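Ectoine hydroxylase (Sphingopyxis alaskensis RB2256, PDB 4Q5O) catalyses the iron- and 2-oxoglutarate-dependent hydroxylation of L-ectoine to 5-hydroxyectoine, a compatible solute that helps cells withstand osmotic stress. Local coordinates at the interface of chains A and B. Numbering follows the deposited sequence. Chains: chain A/B, Ectoine hydroxylase.

Contact 1: the interface of chains A and B. Residues chain A 148, 256; chain B 147, 257-259.
A:Glu148 reaches over the dimer boundary to B:Arg147, passing B:Ile259 on the way. Beyond CB, its CG lies alongside the CG2 methyl of B:Ile259, the two side chains running in opposite directions. The chain bends at chi2 (112°), which carries CD, 3.5 Å from that same CG2, toward the arginine. At the tip the two carboxylate oxygens part company. OE1 forms a salt bridge with NH2 of B:Arg147, 2.7 Å away, but the planes of carboxylate and guanidinium are turned 37° apart and, as modelled, the N-H of NH2 does not point at the oxygen, so the pair appears to be held mainly by charge. OE2 instead lies 3.5 Å from CA of B:Gly257, where the absence of a side chain probably leaves room for the carboxylate beside the backbone. Glutamate suits the place because its methylenes can pack on isoleucine while its end meets a cation. B:Arg147, bent at chi2 and chi3, has the length to bring its guanidinium to it.

Next to this pair, the amide oxygen OD1 of A:Asn256 accepts a hydrogen bond from the backbone N of B:Ile259 at 3.2 Å. The N-H approaches tilted 25° from the carbonyl plane. A short polar side chain is well suited to accepting a backbone N-H across the interface.

All six residues lie in loops: A:Glu148 immediately precedes strand 149-152, and A:Asn256 immediately follows strand 253-255, at the two-fold symmetric interface.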
# COMPACT_ATOMS: atom_id res chain seq x y z
N GLU A 148 8.62 1.86 2.25
CA GLU A 148 7.64 2.72 2.89
C GLU A 148 8.20 4.12 3.07
O GLU A 148 9.40 4.34 2.94
CB GLU A 148 7.25 2.14 4.24
CG GLU A 148 5.76 1.90 4.32
CD GLU A 148 5.32 0.41 4.37
OE1 GLU A 148 6.04 -0.43 5.00
OE2 GLU A 148 4.24 0.09 3.80
N ASN A 256 2.74 3.91 1.72
CA ASN A 256 3.07 2.52 1.97
C ASN A 256 4.10 1.99 0.99
O ASN A 256 4.50 2.70 0.05
CB ASN A 256 1.80 1.68 1.91
CG ASN A 256 0.92 1.91 3.11
OD1 ASN A 256 1.42 2.10 4.21
ND2 ASN A 256 -0.39 1.94 2.90
N ARG B 147 3.82 -5.30 8.19
CA ARG B 147 4.71 -5.52 7.06
C ARG B 147 4.02 -6.28 5.94
O ARG B 147 3.01 -6.95 6.17
CB ARG B 147 5.98 -6.24 7.53
CG ARG B 147 6.90 -5.36 8.37
CD ARG B 147 7.93 -4.64 7.50
NE ARG B 147 7.31 -4.09 6.30
CZ ARG B 147 7.88 -3.18 5.50
NH1 ARG B 147 9.09 -2.72 5.79
NH2 ARG B 147 7.22 -2.73 4.43
N GLY B 257 2.67 -3.26 2.97
CA GLY B 257 2.68 -2.94 4.38
C GLY B 257 1.59 -1.98 4.82
O GLY B 257 0.88 -1.39 4.00
N ASN B 258 1.47 -1.80 6.12
CA ASN B 258 0.45 -0.93 6.67
C ASN B 258 1.08 0.04 7.66
O ASN B 258 1.49 -0.35 8.75
CB ASN B 258 -0.64 -1.78 7.36
CG ASN B 258 -1.71 -0.93 8.03
OD1 ASN B 258 -1.90 0.24 7.71
ND2 ASN B 258 -2.43 -1.55 8.96
N ILE B 259 1.16 1.30 7.27
CA ILE B 259 1.66 2.33 8.17
C ILE B 259 0.52 3.16 8.76
O ILE B 259 0.76 4.01 9.61
CB ILE B 259 2.63 3.27 7.46
CG1 ILE B 259 1.88 4.34 6.68
CG2 ILE B 259 3.48 2.47 6.54
CD1 ILE B 259 2.78 5.30 5.97

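Contact 2: the interface of chains A and B. Residues chain A 149-151, 187, 254-256; chain B 259-260.
B:Ile259 inserts its side chain into a pocket of chain A, walled by the indole of A:Trp151, the CE methyl of A:Met187 and the backbone of A:Ser255, burying 93 Å² of its surface. Its chi1 of 82° sets CG1 between the backbone N and the carbonyl carbon, an arrangement that sends the CG1-CD1 arm into the neighbouring subunit. CD1 sits 3.8 Å above the plane of the A:Trp151 indole, displaced toward the rim, while CG1 approaches CE2 of the same ring at 3.9 Å. The aliphatic arm thus packs over the pyrrole rim, by NE1 and CE2, and not over the ring centre.

A:Trp151 also supplies a polar edge. Its NE1 donates a hydrogen bond to the backbone O of B:Ile259 at 3.0 Å. The oxygen lies nearly in the indole plane, but the donor comes from well above the carbonyl plane, 59° out of it. Tryptophan is apt here because one residue packs against the isoleucine side chain and binds its backbone.

A:Tyr150 buries 16 Å², its CA facing CD1 of B:Ile259. Within chain A, CD1 of A:Trp151 lies over the rim of one face of the tyrosine ring, which may help position the indole. A smaller contact comes from A:Met187, whose flexible chain bends at chi3 (-62°) and brings CE to CD1 of B:Ile259 at 3.8 Å. The backbone O of A:Ser255 lies 3.5 Å from CD1 of B:Ile259.

This pocket, apolar in its tryptophan and methionine walls and polar where it meets the isoleucine backbone, probably helps hold the homodimer together. Its strand 149-152 ends at the iron ligand A:His152, so it may also steady the active-site framework.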
# COMPACT_ATOMS: atom_id res chain seq x y z
N PHE A 149 7.34 5.08 3.36
CA PHE A 149 7.83 6.36 3.84
C PHE A 149 6.89 7.00 4.86
O PHE A 149 5.91 7.64 4.48
CB PHE A 149 8.18 7.33 2.71
CG PHE A 149 9.16 8.37 3.14
CD1 PHE A 149 10.52 8.15 3.00
CD2 PHE A 149 8.72 9.52 3.78
CE1 PHE A 149 11.44 9.09 3.45
CE2 PHE A 149 9.64 10.47 4.23
CZ PHE A 149 11.00 10.25 4.06
N TYR A 150 7.23 6.83 6.14
CA TYR A 150 6.37 7.14 7.27
C TYR A 150 5.81 8.57 7.30
O TYR A 150 6.30 9.47 6.60
CB TYR A 150 7.12 6.87 8.59
CG TYR A 150 6.25 6.61 9.81
CD1 TYR A 150 5.50 5.45 9.92
CD2 TYR A 150 6.22 7.52 10.85
CE1 TYR A 150 4.71 5.21 11.04
CE2 TYR A 150 5.44 7.30 11.96
CZ TYR A 150 4.69 6.15 12.06
OH TYR A 150 3.93 5.95 13.18
N TRP A 151 4.77 8.74 8.12
CA TRP A 151 4.06 10.00 8.30
C TRP A 151 4.94 11.16 8.77
O TRP A 151 5.80 10.99 9.64
CB TRP A 151 2.94 9.81 9.30
CG TRP A 151 1.94 8.78 8.88
CD1 TRP A 151 1.77 7.52 9.40
CD2 TRP A 151 0.93 8.93 7.87
NE1 TRP A 151 0.74 6.88 8.76
CE2 TRP A 151 0.20 7.72 7.82
CE3 TRP A 151 0.59 9.97 6.99
CZ2 TRP A 151 -0.85 7.52 6.92
CZ3 TRP A 151 -0.45 9.77 6.10
CH2 TRP A 151 -1.16 8.55 6.07
N MET A 187 -0.14 9.23 0.46
CA MET A 187 -1.35 9.29 1.30
C MET A 187 -1.36 10.57 2.11
O MET A 187 -0.32 10.99 2.62
CB MET A 187 -1.40 8.12 2.29
CG MET A 187 -1.76 6.79 1.69
SD MET A 187 -1.82 5.47 2.93
CE MET A 187 -0.11 5.48 3.50
N GLY A 254 2.55 10.62 3.85
CA GLY A 254 3.33 9.40 3.94
C GLY A 254 2.91 8.42 2.85
O GLY A 254 1.98 8.70 2.11
N SER A 255 3.59 7.29 2.73
CA SER A 255 3.16 6.29 1.75
C SER A 255 3.50 4.87 2.21
O SER A 255 4.42 4.66 2.99
CB SER A 255 3.81 6.57 0.41
OG SER A 255 5.21 6.48 0.52
N ASN A 256 2.74 3.91 1.72
CA ASN A 256 3.07 2.52 1.97
C ASN A 256 4.10 1.99 0.99
O ASN A 256 4.50 2.70 0.05
CB ASN A 256 1.80 1.68 1.91
CG ASN A 256 0.92 1.91 3.11
OD1 ASN A 256 1.42 2.10 4.21
ND2 ASN A 256 -0.39 1.94 2.90
N ILE B 259 1.16 1.30 7.27
CA ILE B 259 1.66 2.33 8.17
C ILE B 259 0.52 3.16 8.76
O ILE B 259 0.76 4.01 9.61
CB ILE B 259 2.63 3.27 7.46
CG1 ILE B 259 1.88 4.34 6.68
CG2 ILE B 259 3.48 2.47 6.54
CD1 ILE B 259 2.78 5.30 5.97
N THR B 260 -0.70 2.91 8.30
CA THR B 260 -1.85 3.64 8.85
C THR B 260 -2.08 3.24 10.31
O THR B 260 -1.52 2.24 10.76
CB THR B 260 -3.13 3.39 8.02
OG1 THR B 260 -3.65 2.07 8.30
CG2 THR B 260 -2.83 3.55 6.53

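Contact 1 and contact 2 are neighbouring parts of one interface, with the centres of their C-alpha atoms about 7 Å apart. They share A:Asn256 and B:Ile259, so the hydrogen bond of contact 1 and the insertion of contact 2 use the same short segment of chain B, while the salt bridge draws on B:Arg147, distant in sequence. Chain A contributes strands 149-152 and 253-255 with flanking residues and, in contact 2, strand 187-188. The first two carry the iron-binding A:His152 and A:His253, which places the dimer contacts close in sequence to the catalytic centre. Two-fold symmetry repeats both contacts with the chains exchanged, as expected for a homodimer.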